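Local coordinates for B12-binding domain-containing protein (Kitasatospora setae, PDB 6WTE) that binds cobalamin and a [4Fe-4S] cluster and, as the radical SAM methylase TsrM, probably transfers methyl groups by a non-radical route, at residues A[62-68]-A[99-105]; A[120-125]-A[152-156]. One frame throughout, in Å; residues are numbered along the deposited sequence.

Contact 1. Residues A[62-68]-A[99-105]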
ATOM      1  N   MET A  62       4.434 -27.950  -5.001  1.00 13.21           N
ATOM      2  CA  MET A  62       4.990 -28.349  -3.715  1.00 13.16           C
ATOM      3  C   MET A  62       5.007 -27.215  -2.702  1.00 13.01           C
ATOM      4  O   MET A  62       5.321 -27.456  -1.535  1.00 14.33           O
ATOM      5  CB  MET A  62       6.405 -28.925  -3.890  1.00 17.04           C
ATOM      6  CG  MET A  62       7.358 -28.067  -4.686  1.00 19.64           C
ATOM      7  SD  MET A  62       8.222 -26.858  -3.659  1.00 18.10           S
ATOM      8  CE  MET A  62       9.097 -25.932  -4.919  1.00 14.54           C
ATOM      9  N   LEU A  63       4.648 -26.002  -3.118  1.00 12.98           N
ATOM     10  CA  LEU A  63       4.562 -24.843  -2.240  1.00 12.08           C
ATOM     11  C   LEU A  63       3.529 -23.894  -2.831  1.00 13.49           C
ATOM     12  O   LEU A  63       3.483 -23.708  -4.051  1.00 12.00           O
ATOM     13  CB  LEU A  63       5.922 -24.150  -2.111  1.00 12.52           C
ATOM     14  CG  LEU A  63       6.023 -22.843  -1.317  1.00 11.55           C
ATOM     15  CD1 LEU A  63       5.641 -23.046   0.156  1.00 12.64           C
ATOM     16  CD2 LEU A  63       7.438 -22.276  -1.438  1.00 13.05           C
ATOM     17  N   VAL A  64       2.691 -23.317  -1.971  1.00 13.40           N
ATOM     18  CA  VAL A  64       1.650 -22.384  -2.390  1.00 13.17           C
ATOM     19  C   VAL A  64       1.877 -21.071  -1.654  1.00 12.75           C
ATOM     20  O   VAL A  64       1.847 -21.033  -0.419  1.00 12.34           O
ATOM     21  CB  VAL A  64       0.239 -22.930  -2.111  1.00 13.58           C
ATOM     22  CG1 VAL A  64      -0.825 -21.909  -2.501  1.00 11.68           C
ATOM     23  CG2 VAL A  64       0.012 -24.258  -2.840  1.00 13.70           C
ATOM     24  N   GLY A  65       2.126 -20.007  -2.405  1.00 11.07           N
ATOM     25  CA  GLY A  65       2.269 -18.677  -1.836  1.00 11.34           C
ATOM     26  C   GLY A  65       1.013 -17.865  -2.098  1.00 13.38           C
ATOM     27  O   GLY A  65       0.420 -17.949  -3.172  1.00 12.10           O
ATOM     28  N   VAL A  66       0.600 -17.093  -1.099  1.00 10.53           N
ATOM     29  CA  VAL A  66      -0.571 -16.227  -1.223  1.00 13.10           C
ATOM     30  C   VAL A  66      -0.152 -14.805  -0.880  1.00 11.78           C
ATOM     31  O   VAL A  66       0.350 -14.550   0.223  1.00 11.10           O
ATOM     32  CB  VAL A  66      -1.723 -16.686  -0.314  1.00 10.63           C
ATOM     33  CG1 VAL A  66      -2.939 -15.807  -0.536  1.00 12.18           C
ATOM     34  CG2 VAL A  66      -2.073 -18.156  -0.585  1.00 10.93           C
ATOM     35  N   THR A  67      -0.368 -13.870  -1.811  1.00 11.81           N
ATOM     36  CA  THR A  67      -0.028 -12.471  -1.556  1.00  9.93           C
ATOM     37  C   THR A  67      -1.228 -11.754  -0.942  1.00 12.53           C
ATOM     38  O   THR A  67      -2.331 -11.781  -1.498  1.00 12.38           O
ATOM     39  CB  THR A  67       0.452 -11.778  -2.838  1.00 11.84           C
ATOM     40  OG1 THR A  67       0.778 -10.410  -2.558  1.00 12.10           O
ATOM     41  CG2 THR A  67      -0.593 -11.845  -3.955  1.00 10.99           C
ATOM     42  N   VAL A  68      -1.023 -11.136   0.215  1.00 10.67           N
ATOM     43  CA  VAL A  68      -2.083 -10.425   0.919  1.00  9.80           C
ATOM     44  C   VAL A  68      -1.681  -8.955   0.927  1.00  9.61           C
ATOM     45  O   VAL A  68      -0.894  -8.508   1.770  1.00  9.48           O
ATOM     46  CB  VAL A  68      -2.309 -10.992   2.326  1.00 12.47           C
ATOM     47  CG1 VAL A  68      -3.219 -10.079   3.168  1.00 14.15           C
ATOM     48  CG2 VAL A  68      -2.932 -12.369   2.198  1.00 11.74           C
ATOM     49  N   ALA A  99       0.121 -29.281   0.251  1.00 14.64           N
ATOM     50  CA  ALA A  99       1.332 -28.488   0.121  1.00 15.60           C
ATOM     51  C   ALA A  99       1.320 -27.364   1.151  1.00 12.57           C
ATOM     52  O   ALA A  99       0.255 -26.817   1.458  1.00 15.93           O
ATOM     53  CB  ALA A  99       1.460 -27.899  -1.283  1.00 15.40           C
ATOM     54  N   PRO A 100       2.469 -27.001   1.710  1.00 12.74           N
ATOM     55  CA  PRO A 100       2.492 -25.892   2.668  1.00 13.29           C
ATOM     56  C   PRO A 100       2.104 -24.588   1.991  1.00 12.26           C
ATOM     57  O   PRO A 100       2.350 -24.381   0.802  1.00 11.79           O
ATOM     58  CB  PRO A 100       3.948 -25.859   3.145  1.00 14.87           C
ATOM     59  CG  PRO A 100       4.718 -26.442   1.995  1.00 15.07           C
ATOM     60  CD  PRO A 100       3.820 -27.508   1.412  1.00 15.91           C
ATOM     61  N   VAL A 101       1.476 -23.713   2.767  1.00 13.24           N
ATOM     62  CA  VAL A 101       1.069 -22.392   2.309  1.00 11.38           C
ATOM     63  C   VAL A 101       1.948 -21.366   3.008  1.00 13.80           C
ATOM     64  O   VAL A 101       2.123 -21.421   4.233  1.00 12.53           O
ATOM     65  CB  VAL A 101      -0.419 -22.132   2.592  1.00 11.42           C
ATOM     66  CG1 VAL A 101      -0.796 -20.708   2.170  1.00 11.17           C
ATOM     67  CG2 VAL A 101      -1.287 -23.158   1.867  1.00 14.31           C
ATOM     68  N   VAL A 102       2.498 -20.430   2.233  1.00 10.89           N
ATOM     69  CA  VAL A 102       3.268 -19.317   2.771  1.00 10.64           C
ATOM     70  C   VAL A 102       2.565 -18.026   2.384  1.00 12.01           C
ATOM     71  O   VAL A 102       2.126 -17.864   1.236  1.00 12.34           O
ATOM     72  CB  VAL A 102       4.734 -19.318   2.278  1.00 12.52           C
ATOM     73  CG1 VAL A 102       4.805 -19.337   0.749  1.00 10.69           C
ATOM     74  CG2 VAL A 102       5.492 -18.097   2.828  1.00 10.41           C
ATOM     75  N   GLY A 103       2.454 -17.115   3.348  1.00 10.28           N
ATOM     76  CA  GLY A 103       1.839 -15.818   3.137  1.00 12.08           C
ATOM     77  C   GLY A 103       2.877 -14.714   3.081  1.00 11.82           C
ATOM     78  O   GLY A 103       3.961 -14.826   3.660  1.00 12.31           O
ATOM     79  N   GLY A 104       2.538 -13.640   2.375  1.00 10.20           N
ATOM     80  CA  GLY A 104       3.368 -12.452   2.296  1.00 11.91           C
ATOM     81  C   GLY A 104       2.509 -11.322   1.774  1.00  9.51           C
ATOM     82  O   GLY A 104       1.327 -11.510   1.477  1.00 10.21           O
ATOM     83  N   GLY A 105       3.105 -10.142   1.669  1.00  9.37           N
ATOM     84  CA  GLY A 105       2.402  -8.957   1.209  1.00  9.29           C
ATOM     85  C   GLY A 105       2.741  -7.749   2.059  1.00 10.83           C
ATOM     86  O   GLY A 105       3.260  -7.856   3.170  1.00 10.46           O
TER

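Contact 2. Residues A[120-125]-A[152-156]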
ATOM      1  N   GLY A 120      -4.247 -19.902   9.432  1.00 12.91           N
ATOM      2  CA  GLY A 120      -3.953 -21.303   9.664  1.00 13.96           C
ATOM      3  C   GLY A 120      -2.942 -21.883   8.705  1.00 17.42           C
ATOM      4  O   GLY A 120      -3.053 -23.056   8.333  1.00 16.22           O
ATOM      5  N   ILE A 121      -1.959 -21.093   8.288  1.00 13.02           N
ATOM      6  CA  ILE A 121      -1.005 -21.507   7.268  1.00 11.41           C
ATOM      7  C   ILE A 121       0.337 -21.804   7.926  1.00 13.99           C
ATOM      8  O   ILE A 121       0.587 -21.453   9.078  1.00 11.81           O
ATOM      9  CB  ILE A 121      -0.858 -20.459   6.145  1.00 14.60           C
ATOM     10  CG1 ILE A 121      -0.363 -19.115   6.705  1.00 12.30           C
ATOM     11  CG2 ILE A 121      -2.175 -20.298   5.411  1.00 15.60           C
ATOM     12  CD1 ILE A 121      -0.158 -18.017   5.633  1.00 10.93           C
ATOM     13  N   GLU A 122       1.214 -22.464   7.165  1.00 14.67           N
ATOM     14  CA  GLU A 122       2.477 -22.948   7.709  1.00 11.46           C
ATOM     15  C   GLU A 122       3.511 -21.842   7.874  1.00 12.71           C
ATOM     16  O   GLU A 122       4.254 -21.834   8.863  1.00 14.10           O
ATOM     17  CB  GLU A 122       3.041 -24.046   6.805  1.00 11.64           C
ATOM     18  CG  GLU A 122       2.397 -25.415   6.975  1.00 16.30           C
ATOM     19  CD  GLU A 122       1.071 -25.569   6.248  1.00 22.37           C
ATOM     20  OE1 GLU A 122       0.706 -24.707   5.421  1.00 15.73           O
ATOM     21  OE2 GLU A 122       0.396 -26.586   6.492  1.00 23.32           O
ATOM     22  N   TYR A 123       3.598 -20.917   6.917  1.00 14.18           N
ATOM     23  CA  TYR A 123       4.727 -20.002   6.865  1.00 11.34           C
ATOM     24  C   TYR A 123       4.264 -18.597   6.529  1.00 10.53           C
ATOM     25  O   TYR A 123       3.237 -18.392   5.880  1.00 12.25           O
ATOM     26  CB  TYR A 123       5.778 -20.442   5.836  1.00 10.84           C
ATOM     27  CG  TYR A 123       6.243 -21.853   6.059  1.00 14.10           C
ATOM     28  CD1 TYR A 123       6.925 -22.196   7.215  1.00 14.35           C
ATOM     29  CD2 TYR A 123       5.987 -22.843   5.119  1.00 11.32           C
ATOM     30  CE1 TYR A 123       7.349 -23.495   7.436  1.00 14.26           C
ATOM     31  CE2 TYR A 123       6.405 -24.142   5.328  1.00 14.35           C
ATOM     32  CZ  TYR A 123       7.083 -24.462   6.488  1.00 14.72           C
ATOM     33  OH  TYR A 123       7.500 -25.753   6.703  1.00 14.31           O
ATOM     34  N   GLY A 124       5.074 -17.633   6.950  1.00 10.38           N
ATOM     35  CA  GLY A 124       4.840 -16.246   6.607  1.00 10.15           C
ATOM     36  C   GLY A 124       6.148 -15.510   6.403  1.00 11.83           C
ATOM     37  O   GLY A 124       7.200 -15.901   6.914  1.00 10.64           O
ATOM     38  N   VAL A 125       6.068 -14.426   5.634  1.00 11.57           N
ATOM     39  CA  VAL A 125       7.222 -13.579   5.361  1.00 12.49           C
ATOM     40  C   VAL A 125       6.828 -12.133   5.614  1.00 12.13           C
ATOM     41  O   VAL A 125       5.767 -11.688   5.164  1.00 12.56           O
ATOM     42  CB  VAL A 125       7.738 -13.749   3.918  1.00 12.14           C
ATOM     43  CG1 VAL A 125       8.876 -12.784   3.651  1.00 13.46           C
ATOM     44  CG2 VAL A 125       8.201 -15.190   3.684  1.00 11.79           C
ATOM     45  N   LEU A 152      12.170 -16.325   8.254  1.00 13.07           N
ATOM     46  CA  LEU A 152      10.925 -17.042   8.017  1.00 11.49           C
ATOM     47  C   LEU A 152      10.083 -17.128   9.284  1.00 13.92           C
ATOM     48  O   LEU A 152      10.573 -17.544  10.339  1.00 12.93           O
ATOM     49  CB  LEU A 152      11.226 -18.448   7.498  1.00 12.16           C
ATOM     50  CG  LEU A 152       9.995 -19.261   7.114  1.00 13.35           C
ATOM     51  CD1 LEU A 152       9.281 -18.617   5.910  1.00 11.78           C
ATOM     52  CD2 LEU A 152      10.393 -20.708   6.824  1.00 12.76           C
ATOM     53  N   ILE A 153       8.807 -16.758   9.174  1.00 11.05           N
ATOM     54  CA  ILE A 153       7.836 -16.995  10.242  1.00 12.04           C
ATOM     55  C   ILE A 153       7.250 -18.386  10.050  1.00 12.08           C
ATOM     56  O   ILE A 153       6.794 -18.730   8.951  1.00 11.81           O
ATOM     57  CB  ILE A 153       6.731 -15.924  10.233  1.00 13.20           C
ATOM     58  CG1 ILE A 153       7.331 -14.528  10.423  1.00 13.16           C
ATOM     59  CG2 ILE A 153       5.680 -16.212  11.302  1.00 12.89           C
ATOM     60  CD1 ILE A 153       6.324 -13.414  10.254  1.00 13.49           C
ATOM     61  N   ARG A 154       7.264 -19.193  11.115  1.00 12.76           N
ATOM     62  CA  ARG A 154       6.790 -20.568  11.062  1.00 14.11           C
ATOM     63  C   ARG A 154       5.684 -20.770  12.087  1.00 14.15           C
ATOM     64  O   ARG A 154       5.851 -20.446  13.268  1.00 13.70           O
ATOM     65  CB  ARG A 154       7.935 -21.559  11.294  1.00 18.22           C
ATOM     66  CG  ARG A 154       9.090 -21.340  10.328  1.00 17.96           C
ATOM     67  CD  ARG A 154      10.108 -22.469  10.352  1.00 21.50           C
ATOM     68  NE  ARG A 154      10.340 -23.040  11.669  1.00 28.48           N
ATOM     69  CZ  ARG A 154      10.799 -24.270  11.869  1.00 28.54           C
ATOM     70  NH1 ARG A 154      11.061 -25.061  10.832  1.00 28.65           N
ATOM     71  NH2 ARG A 154      10.992 -24.714  13.099  1.00 28.80           N
ATOM     72  N   ASN A 155       4.560 -21.305  11.632  1.00 12.47           N
ATOM     73  CA  ASN A 155       3.406 -21.538  12.499  1.00 12.23           C
ATOM     74  C   ASN A 155       3.620 -22.834  13.265  1.00 14.50           C
ATOM     75  O   ASN A 155       3.452 -23.929  12.718  1.00 22.96           O
ATOM     76  CB  ASN A 155       2.127 -21.602  11.677  1.00 14.03           C
ATOM     77  CG  ASN A 155       0.880 -21.382  12.512  1.00 16.45           C
ATOM     78  OD1 ASN A 155       0.956 -21.211  13.726  1.00 18.40           O
ATOM     79  ND2 ASN A 155      -0.278 -21.379  11.857  1.00 13.13           N
ATOM     80  N   THR A 156       4.015 -22.726  14.527  1.00 17.13           N
ATOM     81  CA  THR A 156       4.140 -23.923  15.345  1.00 17.16           C
ATOM     82  C   THR A 156       2.821 -24.218  16.051  1.00 19.51           C
ATOM     83  O   THR A 156       1.874 -23.433  16.020  1.00 22.87           O
ATOM     84  CB  THR A 156       5.255 -23.772  16.376  1.00 22.07           C
ATOM     85  OG1 THR A 156       4.766 -23.015  17.486  1.00 20.45           O
ATOM     86  CG2 THR A 156       6.452 -23.060  15.767  1.00 21.52           C
TER

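Contact 1. Residues A[62-68]-A[99-105]
The carbonyl oxygen of Val64 is held from the neighbouring strand by Val102 N, which donates a hydrogen bond to Val64 O (2.8 Å, 163° at the hydrogen); the CA-H of Val101 adds a weaker contact, Val101 CA lying 3.1 Å from the same oxygen. Four more backbone bonds join these parallel strands, from Pro100 O, which receives Val64 N, to Gly104 O, which lies 2.7 Å from Val68 N with the donor in the carbonyl plane. Pro100 suits the entrance: it has no N-H to satisfy, and its CD rests 3.3 Å from Met62 O.

On one face Val102 holds CG1 between its backbone N and carbonyl carbon (chi1 55°), and the missing side chain at Gly65 lets this methyl lie directly on Gly65 CA, 3.7 Å away. The Leu63 side chain runs at a slant to that of Val102, CD1 to CG1 3.8 Å, and helix 130-141 covers both. The other face carries Val64, Val66 and Val101, with Val66 CG2 against Val101 CG1 at 4.0 Å and Arg94 of helix 83-96 packed on Val101. This helix links the two strands in a beta-alpha-beta unit.

Gly103, Gly104 and Gly105 replace side chains on 101-105, while Val66 and Val68 continue on the other strand. A side chain on Gly105 would collide with Val68 O, and its positive phi also calls for glycine. Nearby, Thr67 OG1 hydrogen-bonds N3B of cobalamin. Apolar branched residues thus pack the strands together, and bare glycine backbone beside Thr67 leaves room for the cofactor, consistent with a base-off cobalamin whose nucleotide tail is held by the protein.

Contact 2. Residues A[120-125]-A[152-156]
Gly124 and Ile153 form an antiparallel hydrogen-bonded pair, each N donating to the other's O at 2.9 Å, and Tyr123 faces Arg154 in the adjoining non-hydrogen-bonded pair. The bond from Asn155 N to Glu122 O carries the pairing on and is nearly straight at the hydrogen (173°).

Asn155 then adds a side-chain bond: its CG is swung to the side opposite the backbone N (chi1 -161°), which carries the amide over toward Ile121, and ND2 donates to Ile121 O at 2.9 Å, the acceptor lying close to the amide plane. An alanine here is likely to leave Ile121 O without this donor and the turn after helix 112-119 less firmly tied to the strand. That turn is a Schellman motif, for which Gly120 supplies the positive phi.

Tyr123 and Arg154 lie side by side and point the same way, with Arg154 CG at the edge of the ring, 3.9 Å from Tyr123 CD1. Leu152 CD2 comes obliquely to the same ring atom at 3.8 Å, while Leu152 CD1 rests on Gly124 O. The long arginine lets NH1 reach a salt bridge with Asp145 and a hydrogen bond with Thr146. With no side chain on Gly124, Ile153 CB comes to 3.4 Å from Gly124 O.

Such pairing is that of an antiparallel strand added beside the last parallel strand of an alpha/beta sheet, here in the cobalamin-binding domain.

Both contacts belong to one mixed sheet, in which strands 101-104 and 123-124 are neighbours, so contact 2 continues outward from contact 1. Gly103 O meets Val125 N at 2.9 Å, probably as a hydrogen bond, and Ile121 packs on Val101. Glu122 also ties the two, its OE1 taking Val101 N while forming a salt bridge with Arg94. Contact 1 is buried between helices, parallel, almost wholly apolar in its side chains, and runs into the cobalamin pocket. Contact 2 is only partly buried and antiparallel; it mixes an aromatic ring with amide and charged groups, and touches the cofactor just through Val125.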